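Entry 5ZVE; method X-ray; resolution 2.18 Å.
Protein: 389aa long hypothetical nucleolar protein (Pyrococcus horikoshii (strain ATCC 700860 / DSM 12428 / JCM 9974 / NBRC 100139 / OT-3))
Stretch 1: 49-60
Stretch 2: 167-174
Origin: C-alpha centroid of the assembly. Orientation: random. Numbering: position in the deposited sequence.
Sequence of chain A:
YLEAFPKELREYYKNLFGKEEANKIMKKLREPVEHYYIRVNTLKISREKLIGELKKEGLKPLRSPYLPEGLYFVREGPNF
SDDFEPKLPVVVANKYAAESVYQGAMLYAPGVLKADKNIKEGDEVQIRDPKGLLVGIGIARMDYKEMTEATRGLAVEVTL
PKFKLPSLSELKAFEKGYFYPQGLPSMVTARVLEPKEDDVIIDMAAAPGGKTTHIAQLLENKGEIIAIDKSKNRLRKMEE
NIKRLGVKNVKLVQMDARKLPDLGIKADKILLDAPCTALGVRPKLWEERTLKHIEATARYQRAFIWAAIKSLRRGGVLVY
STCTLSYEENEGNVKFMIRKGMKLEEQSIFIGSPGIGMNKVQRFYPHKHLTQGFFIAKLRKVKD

Stretch 1 (49-60) KLIGELKKEGLK
Stretch 2, residues 167-174: SLSELKAF

Residues 49-60 form the last turns of a helix and the loop that leaves it; residues 167-174 form a turn leading into the start of another helix in the same chain; the touching residues are at least 109 positions apart. The backbones stay well apart, with the closest CA atoms, those of Glu57 and Leu171, 8.3 Å from each other, and no hydrogen bond crosses between the stretches. The contacts run in opposite order (Leu50 with Ala173, Leu54 with Leu171, Leu59 with Leu168), so the two chains pass in roughly opposite directions. Contact is by side chains, mostly leucine methyls, and buries 274 Å² in total. In stretch 2, a type I turn from Leu168 to Leu171 is closed by Leu171 N to Leu168 O (3.2 Å); Leu171, extended at phi/psi -73/149, is the N-cap of the helix that begins at Lys172.

Along stretch 1, the helix is held by i to i+4 bonds such as Glu53 N to Lys49 O (3.2 Å) and Leu54 N to Leu50 O (2.8 Å). Lys49 is out of reach. Leu50 (chi1 t, chi2 p) has its CA-to-CB bond sideways, yet its end comes nearer, and Leu50 CD1 lies 4.3 Å from Ala173 CB, a loose apolar contact. Ile51 and Gly52 are out of reach. Glu53 (m, m) starts toward stretch 2, but its carboxylate is engaged within its own helix: Glu53 OE2 accepts a hydrogen bond from Lys56 NZ at 3.0 Å, part of a salt bridge across one turn. Leu54 (m, t), one helical turn after Leu50, also starts sideways and brings CD2 to 4.1 Å from Leu171 CD1.

Glu57 (phi/psi -88/8; chi1 m, chi2 m) points toward stretch 2 and covers Leu171, with OE1 3.6 Å from Leu171 CD2. Glu57 OE1 also stands 4.3 Å from Lys172 N, too far for a hydrogen bond, so this polar side chain contributes packing rather than a bond. Gly58 then takes positive phi (86/9), where a CB would be jammed against the preceding carbonyl oxygen. The chain reverses here, with Gly58 N bonded to Lys55 O and Leu59 N to Leu54 O, both at 2.9 Å.

This turn delivers Leu59 (phi/psi -88/157; chi1 m, chi2 t) toward stretch 2. Leu59 CD1 meets two leucines of the same rotamer (m, t): Leu168 CD2 at 3.6 Å and Leu171 CD1 at 3.7 Å. Leu171 CD1 is thus shared between Leu54 and Leu59, and these close methyl contacts are purely apolar. Lys60 (chi1 m, the rest t) is exposed and out of reach.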

ATOM      1  N   LYS A  49     -16.275 -18.442   5.338  1.00 24.34           N
ATOM      2  CA  LYS A  49     -15.483 -19.641   5.095  1.00 23.02           C
ATOM      3  C   LYS A  49     -13.993 -19.384   5.298  1.00 29.43           C
ATOM      4  O   LYS A  49     -13.304 -20.184   5.936  1.00 28.52           O
ATOM      5  CB  LYS A  49     -15.743 -20.172   3.686  1.00 25.27           C
ATOM      6  CG  LYS A  49     -17.129 -20.782   3.506  1.00 30.26           C
ATOM      7  CD  LYS A  49     -17.168 -22.239   3.936  1.00 33.60           C
ATOM      8  CE  LYS A  49     -16.663 -23.148   2.821  1.00 44.13           C
ATOM      9  NZ  LYS A  49     -16.978 -24.588   3.055  1.00 43.88           N
ATOM     10  N   LEU A  50     -13.496 -18.275   4.745  1.00 28.96           N
ATOM     11  CA  LEU A  50     -12.089 -17.908   4.889  1.00 26.48           C
ATOM     12  C   LEU A  50     -11.718 -17.695   6.353  1.00 24.17           C
ATOM     13  O   LEU A  50     -10.675 -18.154   6.807  1.00 25.12           O
ATOM     14  CB  LEU A  50     -11.770 -16.648   4.081  1.00 22.32           C
ATOM     15  CG  LEU A  50     -10.341 -16.124   4.247  1.00 22.63           C
ATOM     16  CD1 LEU A  50      -9.326 -17.224   3.963  1.00 21.00           C
ATOM     17  CD2 LEU A  50     -10.086 -14.906   3.355  1.00 23.14           C
ATOM     18  N   ILE A  51     -12.584 -16.997   7.080  1.00 24.71           N
ATOM     19  CA  ILE A  51     -12.407 -16.783   8.512  1.00 24.39           C
ATOM     20  C   ILE A  51     -12.202 -18.113   9.229  1.00 31.13           C
ATOM     21  O   ILE A  51     -11.280 -18.253  10.035  1.00 26.83           O
ATOM     22  CB  ILE A  51     -13.617 -16.051   9.116  1.00 27.23           C
ATOM     23  CG1 ILE A  51     -13.519 -14.555   8.835  1.00 24.54           C
ATOM     24  CG2 ILE A  51     -13.737 -16.312  10.616  1.00 24.51           C
ATOM     25  CD1 ILE A  51     -14.719 -13.793   9.304  1.00 26.36           C
ATOM     26  N   GLY A  52     -13.065 -19.084   8.929  1.00 25.66           N
ATOM     27  CA  GLY A  52     -12.917 -20.426   9.465  1.00 29.80           C
ATOM     28  C   GLY A  52     -11.525 -20.985   9.216  1.00 33.16           C
ATOM     29  O   GLY A  52     -10.931 -21.597  10.102  1.00 35.82           O
ATOM     30  N   GLU A  53     -11.004 -20.764   8.009  1.00 30.97           N
ATOM     31  CA  GLU A  53      -9.673 -21.243   7.636  1.00 31.49           C
ATOM     32  C   GLU A  53      -8.571 -20.525   8.405  1.00 33.35           C
ATOM     33  O   GLU A  53      -7.584 -21.140   8.806  1.00 33.45           O
ATOM     34  CB  GLU A  53      -9.440 -21.089   6.130  1.00 34.81           C
ATOM     35  CG  GLU A  53     -10.285 -22.020   5.282  1.00 37.66           C
ATOM     36  CD  GLU A  53     -10.049 -23.480   5.625  1.00 47.70           C
ATOM     37  OE1 GLU A  53      -8.898 -23.840   5.955  1.00 48.07           O
ATOM     38  OE2 GLU A  53     -11.019 -24.268   5.578  1.00 57.67           O
ATOM     39  N   LEU A  54      -8.742 -19.223   8.605  1.00 31.14           N
ATOM     40  CA  LEU A  54      -7.749 -18.430   9.317  1.00 28.00           C
ATOM     41  C   LEU A  54      -7.762 -18.704  10.819  1.00 33.22           C
ATOM     42  O   LEU A  54      -6.725 -18.636  11.480  1.00 31.29           O
ATOM     43  CB  LEU A  54      -7.971 -16.939   9.052  1.00 27.55           C
ATOM     44  CG  LEU A  54      -7.796 -16.494   7.597  1.00 27.05           C
ATOM     45  CD1 LEU A  54      -8.229 -15.046   7.410  1.00 23.46           C
ATOM     46  CD2 LEU A  54      -6.350 -16.685   7.158  1.00 27.70           C
ATOM     47  N   LYS A  55      -8.937 -18.999  11.367  1.00 32.79           N
ATOM     48  CA  LYS A  55      -9.023 -19.351  12.777  1.00 31.76           C
ATOM     49  C   LYS A  55      -8.318 -20.678  13.028  1.00 35.69           C
ATOM     50  O   LYS A  55      -7.672 -20.855  14.061  1.00 33.05           O
ATOM     51  CB  LYS A  55     -10.477 -19.408  13.244  1.00 29.22           C
ATOM     52  CG  LYS A  55     -11.041 -18.039  13.576  1.00 34.23           C
ATOM     53  CD  LYS A  55     -12.530 -18.091  13.861  1.00 40.68           C
ATOM     54  CE  LYS A  55     -13.031 -16.752  14.384  1.00 45.50           C
ATOM     55  NZ  LYS A  55     -14.517 -16.713  14.491  1.00 58.26           N
ATOM     56  N   LYS A  56      -8.448 -21.599  12.077  1.00 34.55           N
ATOM     57  CA  LYS A  56      -7.712 -22.861  12.112  1.00 38.03           C
ATOM     58  C   LYS A  56      -6.210 -22.656  12.292  1.00 38.69           C
ATOM     59  O   LYS A  56      -5.549 -23.438  12.967  1.00 42.78           O
ATOM     60  CB  LYS A  56      -7.968 -23.666  10.834  1.00 37.52           C
ATOM     61  CG  LYS A  56      -9.332 -24.329  10.775  1.00 45.69           C
ATOM     62  CD  LYS A  56      -9.500 -25.131   9.494  1.00 46.16           C
ATOM     63  CE  LYS A  56     -10.951 -25.546   9.291  1.00 51.77           C
ATOM     64  NZ  LYS A  56     -11.172 -26.152   7.946  1.00 59.03           N
ATOM     65  N   GLU A  57      -5.674 -21.608  11.675  1.00 39.29           N
ATOM     66  CA  GLU A  57      -4.241 -21.336  11.730  1.00 40.56           C
ATOM     67  C   GLU A  57      -3.858 -20.479  12.936  1.00 39.60           C
ATOM     68  O   GLU A  57      -2.716 -20.040  13.050  1.00 38.45           O
ATOM     69  CB  GLU A  57      -3.778 -20.650  10.442  1.00 40.17           C
ATOM     70  CG  GLU A  57      -4.011 -21.458   9.168  1.00 41.21           C
ATOM     71  CD  GLU A  57      -2.895 -22.448   8.877  1.00 46.15           C
ATOM     72  OE1 GLU A  57      -2.545 -22.616   7.687  1.00 53.39           O
ATOM     73  OE2 GLU A  57      -2.370 -23.064   9.830  1.00 48.29           O
ATOM     74  N   GLY A  58      -4.816 -20.244  13.832  1.00 35.91           N
ATOM     75  CA  GLY A  58      -4.557 -19.480  15.040  1.00 34.65           C
ATOM     76  C   GLY A  58      -4.682 -17.975  14.877  1.00 38.21           C
ATOM     77  O   GLY A  58      -4.316 -17.211  15.770  1.00 38.22           O
ATOM     78  N   LEU A  59      -5.189 -17.539  13.730  1.00 32.39           N
ATOM     79  CA  LEU A  59      -5.299 -16.115  13.458  1.00 32.24           C
ATOM     80  C   LEU A  59      -6.619 -15.561  13.986  1.00 33.12           C
ATOM     81  O   LEU A  59      -7.585 -16.305  14.168  1.00 27.28           O
ATOM     82  CB  LEU A  59      -5.165 -15.854  11.959  1.00 28.41           C
ATOM     83  CG  LEU A  59      -3.885 -16.434  11.352  1.00 38.29           C
ATOM     84  CD1 LEU A  59      -3.737 -16.029   9.897  1.00 35.89           C
ATOM     85  CD2 LEU A  59      -2.664 -16.007  12.158  1.00 32.31           C
ATOM     86  N   LYS A  60      -6.653 -14.254  14.237  1.00 30.65           N
ATOM     87  CA  LYS A  60      -7.862 -13.613  14.752  1.00 29.76           C
ATOM     88  C   LYS A  60      -8.402 -12.552  13.791  1.00 29.06           C
ATOM     89  O   LYS A  60      -8.370 -11.356  14.086  1.00 29.01           O
ATOM     90  CB  LYS A  60      -7.593 -13.001  16.126  1.00 32.12           C
ATOM     91  CG  LYS A  60      -7.304 -14.048  17.197  1.00 38.85           C
ATOM     92  CD  LYS A  60      -6.977 -13.415  18.539  1.00 45.94           C
ATOM     93  CE  LYS A  60      -6.844 -14.483  19.617  1.00 63.23           C
ATOM     94  NZ  LYS A  60      -6.520 -13.905  20.950  1.00 73.60           N
ATOM     95  N   SER A 167       1.997 -12.886   9.556  1.00 34.06           N
ATOM     96  CA  SER A 167       2.556 -13.251   8.257  1.00 37.00           C
ATOM     97  C   SER A 167       1.599 -14.205   7.556  1.00 37.83           C
ATOM     98  O   SER A 167       1.311 -15.289   8.066  1.00 43.11           O
ATOM     99  CB  SER A 167       3.930 -13.893   8.409  1.00 34.00           C
ATOM    100  OG  SER A 167       3.824 -15.101   9.135  1.00 47.15           O
ATOM    101  N   LEU A 168       1.096 -13.799   6.397  1.00 38.79           N
ATOM    102  CA  LEU A 168       0.062 -14.562   5.713  1.00 33.77           C
ATOM    103  C   LEU A 168       0.555 -15.209   4.426  1.00 35.62           C
ATOM    104  O   LEU A 168      -0.124 -16.062   3.854  1.00 33.74           O
ATOM    105  CB  LEU A 168      -1.130 -13.661   5.405  1.00 32.85           C
ATOM    106  CG  LEU A 168      -1.607 -12.795   6.570  1.00 33.35           C
ATOM    107  CD1 LEU A 168      -2.584 -11.752   6.069  1.00 27.51           C
ATOM    108  CD2 LEU A 168      -2.242 -13.649   7.649  1.00 28.50           C
ATOM    109  N   SER A 169       1.738 -14.801   3.978  1.00 33.57           N
ATOM    110  CA  SER A 169       2.251 -15.222   2.677  1.00 37.62           C
ATOM    111  C   SER A 169       2.549 -16.717   2.619  1.00 35.40           C
ATOM    112  O   SER A 169       2.519 -17.320   1.548  1.00 43.53           O
ATOM    113  CB  SER A 169       3.508 -14.428   2.318  1.00 31.76           C
ATOM    114  OG  SER A 169       4.458 -14.480   3.370  1.00 48.67           O
ATOM    115  N   GLU A 170       2.837 -17.314   3.768  1.00 36.80           N
ATOM    116  CA  GLU A 170       3.187 -18.730   3.813  1.00 42.05           C
ATOM    117  C   GLU A 170       1.988 -19.642   4.096  1.00 37.77           C
ATOM    118  O   GLU A 170       2.134 -20.860   4.148  1.00 42.15           O
ATOM    119  CB  GLU A 170       4.275 -18.961   4.867  1.00 46.96           C
ATOM    120  CG  GLU A 170       5.583 -18.228   4.577  1.00 46.76           C
ATOM    121  CD  GLU A 170       6.294 -18.753   3.346  1.00 51.35           C
ATOM    122  OE1 GLU A 170       6.304 -19.986   3.139  1.00 49.07           O
ATOM    123  OE2 GLU A 170       6.843 -17.929   2.584  1.00 60.27           O
ATOM    124  N   LEU A 171       0.807 -19.057   4.271  1.00 33.85           N
ATOM    125  CA  LEU A 171      -0.389 -19.844   4.558  1.00 34.21           C
ATOM    126  C   LEU A 171      -0.884 -20.591   3.329  1.00 36.80           C
ATOM    127  O   LEU A 171      -0.710 -20.126   2.198  1.00 34.10           O
ATOM    128  CB  LEU A 171      -1.508 -18.955   5.097  1.00 32.24           C
ATOM    129  CG  LEU A 171      -1.233 -18.278   6.435  1.00 36.54           C
ATOM    130  CD1 LEU A 171      -2.305 -17.248   6.733  1.00 36.13           C
ATOM    131  CD2 LEU A 171      -1.176 -19.319   7.532  1.00 38.21           C
ATOM    132  N   LYS A 172      -1.492 -21.754   3.556  1.00 28.39           N
ATOM    133  CA  LYS A 172      -2.104 -22.517   2.478  1.00 31.09           C
ATOM    134  C   LYS A 172      -3.205 -21.688   1.848  1.00 27.01           C
ATOM    135  O   LYS A 172      -3.396 -21.715   0.639  1.00 27.19           O
ATOM    136  CB  LYS A 172      -2.682 -23.843   2.987  1.00 35.31           C
ATOM    137  CG  LYS A 172      -1.676 -24.779   3.639  1.00 48.79           C
ATOM    138  CD  LYS A 172      -2.346 -26.071   4.110  1.00 53.46           C
ATOM    139  CE  LYS A 172      -1.381 -26.939   4.913  1.00 60.56           C
ATOM    140  NZ  LYS A 172      -1.992 -28.228   5.367  1.00 48.78           N
ATOM    141  N   ALA A 173      -3.923 -20.952   2.690  1.00 27.57           N
ATOM    142  CA  ALA A 173      -5.012 -20.093   2.248  1.00 31.90           C
ATOM    143  C   ALA A 173      -4.529 -19.046   1.251  1.00 31.25           C
ATOM    144  O   ALA A 173      -5.240 -18.699   0.312  1.00 31.02           O
ATOM    145  CB  ALA A 173      -5.670 -19.422   3.444  1.00 28.40           C
ATOM    146  N   PHE A 174      -3.315 -18.550   1.455  1.00 29.10           N
ATOM    147  CA  PHE A 174      -2.727 -17.595   0.523  1.00 30.89           C
ATOM    148  C   PHE A 174      -2.382 -18.275  -0.796  1.00 33.55           C
ATOM    149  O   PHE A 174      -2.616 -17.722  -1.874  1.00 32.92           O
ATOM    150  CB  PHE A 174      -1.479 -16.947   1.121  1.00 32.76           C
ATOM    151  CG  PHE A 174      -0.827 -15.945   0.212  1.00 30.55           C
ATOM    152  CD1 PHE A 174      -1.219 -14.619   0.228  1.00 30.73           C
ATOM    153  CD2 PHE A 174       0.174 -16.331  -0.663  1.00 28.78           C
ATOM    154  CE1 PHE A 174      -0.620 -13.696  -0.610  1.00 35.41           C
ATOM    155  CE2 PHE A 174       0.775 -15.415  -1.504  1.00 34.73           C
ATOM    156  CZ  PHE A 174       0.378 -14.095  -1.477  1.00 35.74           C
TER